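Local coordinates for hypothetical protein (Staphylococcus aureus subsp. aureus, PDB 1QYI), which is of unknown function but probably belongs to the haloacid dehalogenase (HAD) superfamily, with a hydrolase-like domain, at residues A[142-145]-A[146-150]; A[152-155]-A[156-160]. All coordinates share one frame; numbering follows the deposited sequence.

Contact 1. Residues A[142-145]-A[146-150]; sequences VGKN and NIYAA
Val142 O and Asn146 ND2 lie 2.7 Å apart at the start of helix 144-158. The bond between them is weak, because the N-H of the amide points well off the oxygen (121°). Asn146 brings its amide back over the approach to the helix by setting CG beside its own backbone N. Gly143 is the N-cap residue, with a phi of 127° that residues bearing a beta carbon seldom adopt. Its carbonyl oxygen accepts the opening i to i+4 bond, from Ile147 N to Gly143 O at 2.8 Å, and Ile147 CG1 rests 3.3 Å from the same Gly143 O. One residue on, Lys144 O takes Tyr148 N at 3.0 Å and also sits in the plane of the Tyr148 ring, at its edge, 3.5 Å from Tyr148 CD1. The lysine chain is extended throughout and runs alongside the tyrosine in the same direction, with Lys144 CG 4.1 Å from Tyr148 CD1. Both ends converge on Asp79: Lys144 NZ forms a salt bridge and Tyr148 OH a weak hydrogen bond. Asn145 closes the turn through its backbone, where Ala149 N donates to Asn145 O at 3.1 Å.

Contact 2. Residues A[152-155]-A[156-160]; sequences EEFA and TTELH
Phe154 offers one ring face to the aliphatic part of Glu158: Glu158 CG stands 3.6 Å from the centroid of the Phe154 ring and only 10° off the normal, which meets the geometry of a CH-pi contact. The Glu158 chain then bends at chi2, and its carboxylate plane ends within 20° of the ring plane. That carboxylate is engaged beyond the helix, OE1 forming a salt bridge with Lys94 NZ, while Phe154 also pairs edge-to-face with Phe136. A second ring, that of His160, has Thr157 O 3.8 Å above its plane and over its centre.

These groups occupy the last turns and the C-terminal end of helix 144-158, where His160 leaves the helical conformation with positive phi. Here threonine hydroxyls turn back onto the helix carbonyls. Glu153 O receives Thr157 N at 3.0 Å and Thr156 OG1 at 2.8 Å, the two donors arriving from the same face of its carbonyl plane. Thr156 can make its bond because OG1 sits between the backbone N and the carbonyl carbon (chi1 70°), which turns it back along the helix. Thr157 OG1 has the same setting and lies 3.1 Å from Glu153 O and 3.2 Å from Phe154 O; its single proton could go to either oxygen. The bent Glu153 side chain reaches across Thr157 as well, bringing Glu153 OE1 to 3.3 Å from Thr157 CG2. On the buried side the chemistry is apolar: Ala155 touches Ile90 and Phe167, and Leu159 packs on Ile90 and Leu93 of helix 77-93. Along this side Leu159 N donates to Ala155 O at 2.8 Å.

How the contacts relate
Contacts 1 and 2 belong to the same helix, 144-158, and occupy its opening and closing turns, with centres about 15 Å apart. Both are partly buried, and both rest one side on helix 77-93, through Ile83 near contact 1 and Ile90 near contact 2. Contact 2 lies farther out, its centre about 29 Å from that of the chain against 19 Å. At the N-terminal end the extra polar link is a weak bond from a side-chain amide to a preceding carbonyl; at the C-terminal end hydroxyls donate to helix carbonyls. In the sequence the helix falls between strands 3-6 and 233-237, which are neighbours in the parallel sheet, consistent with a helical cap inserted in a HAD-like fold.

Contact 1. Residues A[142-145]-A[146-150]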
# COMPACT_ATOMS: atom_id res chain seq x y z
N VAL A 142 -4.38 10.69 17.38
CA VAL A 142 -4.64 9.69 16.36
C VAL A 142 -5.67 10.19 15.36
O VAL A 142 -6.64 10.85 15.74
CB VAL A 142 -5.15 8.38 17.00
CG1 VAL A 142 -5.46 7.36 15.92
CG2 VAL A 142 -4.12 7.83 17.97
N GLY A 143 -5.46 9.89 14.08
CA GLY A 143 -6.40 10.33 13.05
C GLY A 143 -5.73 11.08 11.91
O GLY A 143 -5.13 12.14 12.13
N LYS A 144 -5.84 10.54 10.70
CA LYS A 144 -5.22 11.16 9.54
C LYS A 144 -5.44 12.67 9.52
O LYS A 144 -4.48 13.44 9.46
CB LYS A 144 -5.78 10.54 8.25
CG LYS A 144 -5.13 11.07 6.98
CD LYS A 144 -5.69 10.37 5.75
CE LYS A 144 -5.30 11.08 4.47
NZ LYS A 144 -5.77 10.32 3.29
N ASN A 145 -6.70 13.08 9.56
CA ASN A 145 -7.06 14.50 9.55
C ASN A 145 -6.27 15.29 10.60
O ASN A 145 -5.76 16.38 10.34
CB ASN A 145 -8.57 14.66 9.80
CG ASN A 145 -9.03 13.97 11.08
OD1 ASN A 145 -10.15 14.20 11.55
ND2 ASN A 145 -8.19 13.11 11.64
N ASN A 146 -6.17 14.71 11.80
CA ASN A 146 -5.45 15.30 12.94
C ASN A 146 -3.95 15.38 12.67
O ASN A 146 -3.29 16.33 13.07
CB ASN A 146 -5.70 14.47 14.20
CG ASN A 146 -7.17 14.27 14.49
OD1 ASN A 146 -7.91 15.23 14.69
ND2 ASN A 146 -7.62 13.01 14.51
N ILE A 147 -3.42 14.35 12.02
CA ILE A 147 -1.99 14.31 11.70
C ILE A 147 -1.65 15.45 10.75
O ILE A 147 -0.63 16.12 10.91
CB ILE A 147 -1.60 12.98 11.05
CG1 ILE A 147 -1.83 11.83 12.04
CG2 ILE A 147 -0.15 13.03 10.57
CD1 ILE A 147 -1.69 10.45 11.44
N TYR A 148 -2.50 15.67 9.75
CA TYR A 148 -2.28 16.74 8.79
C TYR A 148 -2.37 18.12 9.44
O TYR A 148 -1.70 19.06 9.03
CB TYR A 148 -3.28 16.63 7.62
CG TYR A 148 -2.76 15.78 6.49
CD1 TYR A 148 -2.74 14.39 6.58
CD2 TYR A 148 -2.18 16.38 5.36
CE1 TYR A 148 -2.15 13.61 5.58
CE2 TYR A 148 -1.59 15.60 4.36
CZ TYR A 148 -1.57 14.22 4.48
OH TYR A 148 -0.94 13.48 3.51
N ALA A 149 -3.21 18.22 10.47
CA ALA A 149 -3.38 19.48 11.19
C ALA A 149 -2.11 19.80 11.98
O ALA A 149 -1.67 20.95 12.03
CB ALA A 149 -4.58 19.39 12.13
N ALA A 150 -1.52 18.78 12.61
CA ALA A 150 -0.30 18.97 13.39
C ALA A 150 0.82 19.41 12.46
O ALA A 150 1.59 20.32 12.78
CB ALA A 150 0.08 17.67 14.09

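Contact 2. Residues A[152-155]-A[156-160]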
# COMPACT_ATOMS: atom_id res chain seq x y z
N GLU A 152 0.60 21.01 9.73
CA GLU A 152 0.36 22.39 9.29
C GLU A 152 0.72 23.43 10.36
O GLU A 152 1.32 24.47 10.06
CB GLU A 152 -1.10 22.55 8.89
CG GLU A 152 -1.44 23.84 8.18
CD GLU A 152 -2.80 23.78 7.53
OE1 GLU A 152 -3.81 23.65 8.26
OE2 GLU A 152 -2.87 23.84 6.28
N GLU A 153 0.34 23.13 11.60
CA GLU A 153 0.61 24.01 12.73
C GLU A 153 2.11 24.09 12.95
O GLU A 153 2.65 25.14 13.27
CB GLU A 153 -0.08 23.45 13.99
CG GLU A 153 0.53 23.86 15.33
CD GLU A 153 0.00 25.18 15.87
OE1 GLU A 153 0.22 26.23 15.22
OE2 GLU A 153 -0.64 25.15 16.95
N PHE A 154 2.78 22.96 12.76
CA PHE A 154 4.23 22.87 12.93
C PHE A 154 4.93 23.77 11.93
O PHE A 154 5.88 24.47 12.27
CB PHE A 154 4.68 21.43 12.73
CG PHE A 154 6.12 21.19 13.03
CD1 PHE A 154 6.59 21.21 14.33
CD2 PHE A 154 7.02 20.94 11.99
CE1 PHE A 154 7.93 20.97 14.61
CE2 PHE A 154 8.36 20.71 12.26
CZ PHE A 154 8.82 20.72 13.57
N ALA A 155 4.47 23.73 10.68
CA ALA A 155 5.07 24.53 9.63
C ALA A 155 4.88 26.03 9.88
O ALA A 155 5.81 26.81 9.66
CB ALA A 155 4.47 24.14 8.28
N THR A 156 3.70 26.43 10.35
CA THR A 156 3.43 27.85 10.62
C THR A 156 4.26 28.39 11.78
O THR A 156 4.84 29.47 11.68
CB THR A 156 1.94 28.13 10.94
OG1 THR A 156 1.62 27.58 12.22
CG2 THR A 156 1.03 27.53 9.88
N THR A 157 4.33 27.63 12.87
CA THR A 157 5.10 28.04 14.04
C THR A 157 6.61 28.00 13.78
O THR A 157 7.35 28.89 14.22
CB THR A 157 4.77 27.18 15.30
OG1 THR A 157 5.08 25.81 15.03
CG2 THR A 157 3.29 27.29 15.66
N GLU A 158 7.07 26.98 13.07
CA GLU A 158 8.49 26.84 12.76
C GLU A 158 8.96 27.84 11.70
O GLU A 158 9.99 28.49 11.86
CB GLU A 158 8.79 25.42 12.29
CG GLU A 158 8.69 24.39 13.39
CD GLU A 158 9.64 24.68 14.52
OE1 GLU A 158 10.85 24.83 14.24
OE2 GLU A 158 9.19 24.77 15.69
N LEU A 159 8.20 27.96 10.63
CA LEU A 159 8.55 28.88 9.56
C LEU A 159 8.05 30.30 9.79
O LEU A 159 8.24 31.18 8.96
CB LEU A 159 8.02 28.34 8.23
CG LEU A 159 8.94 27.33 7.53
CD1 LEU A 159 9.59 26.37 8.53
CD2 LEU A 159 8.12 26.57 6.50
N HIS A 160 7.42 30.52 10.95
CA HIS A 160 6.89 31.83 11.32
C HIS A 160 6.01 32.43 10.23
O HIS A 160 6.12 33.62 9.91
CB HIS A 160 8.02 32.81 11.66
CG HIS A 160 8.66 32.52 12.99
ND1 HIS A 160 8.00 32.67 14.18
CD2 HIS A 160 9.90 32.05 13.29
CE1 HIS A 160 8.80 32.30 15.17
NE2 HIS A 160 9.95 31.91 14.66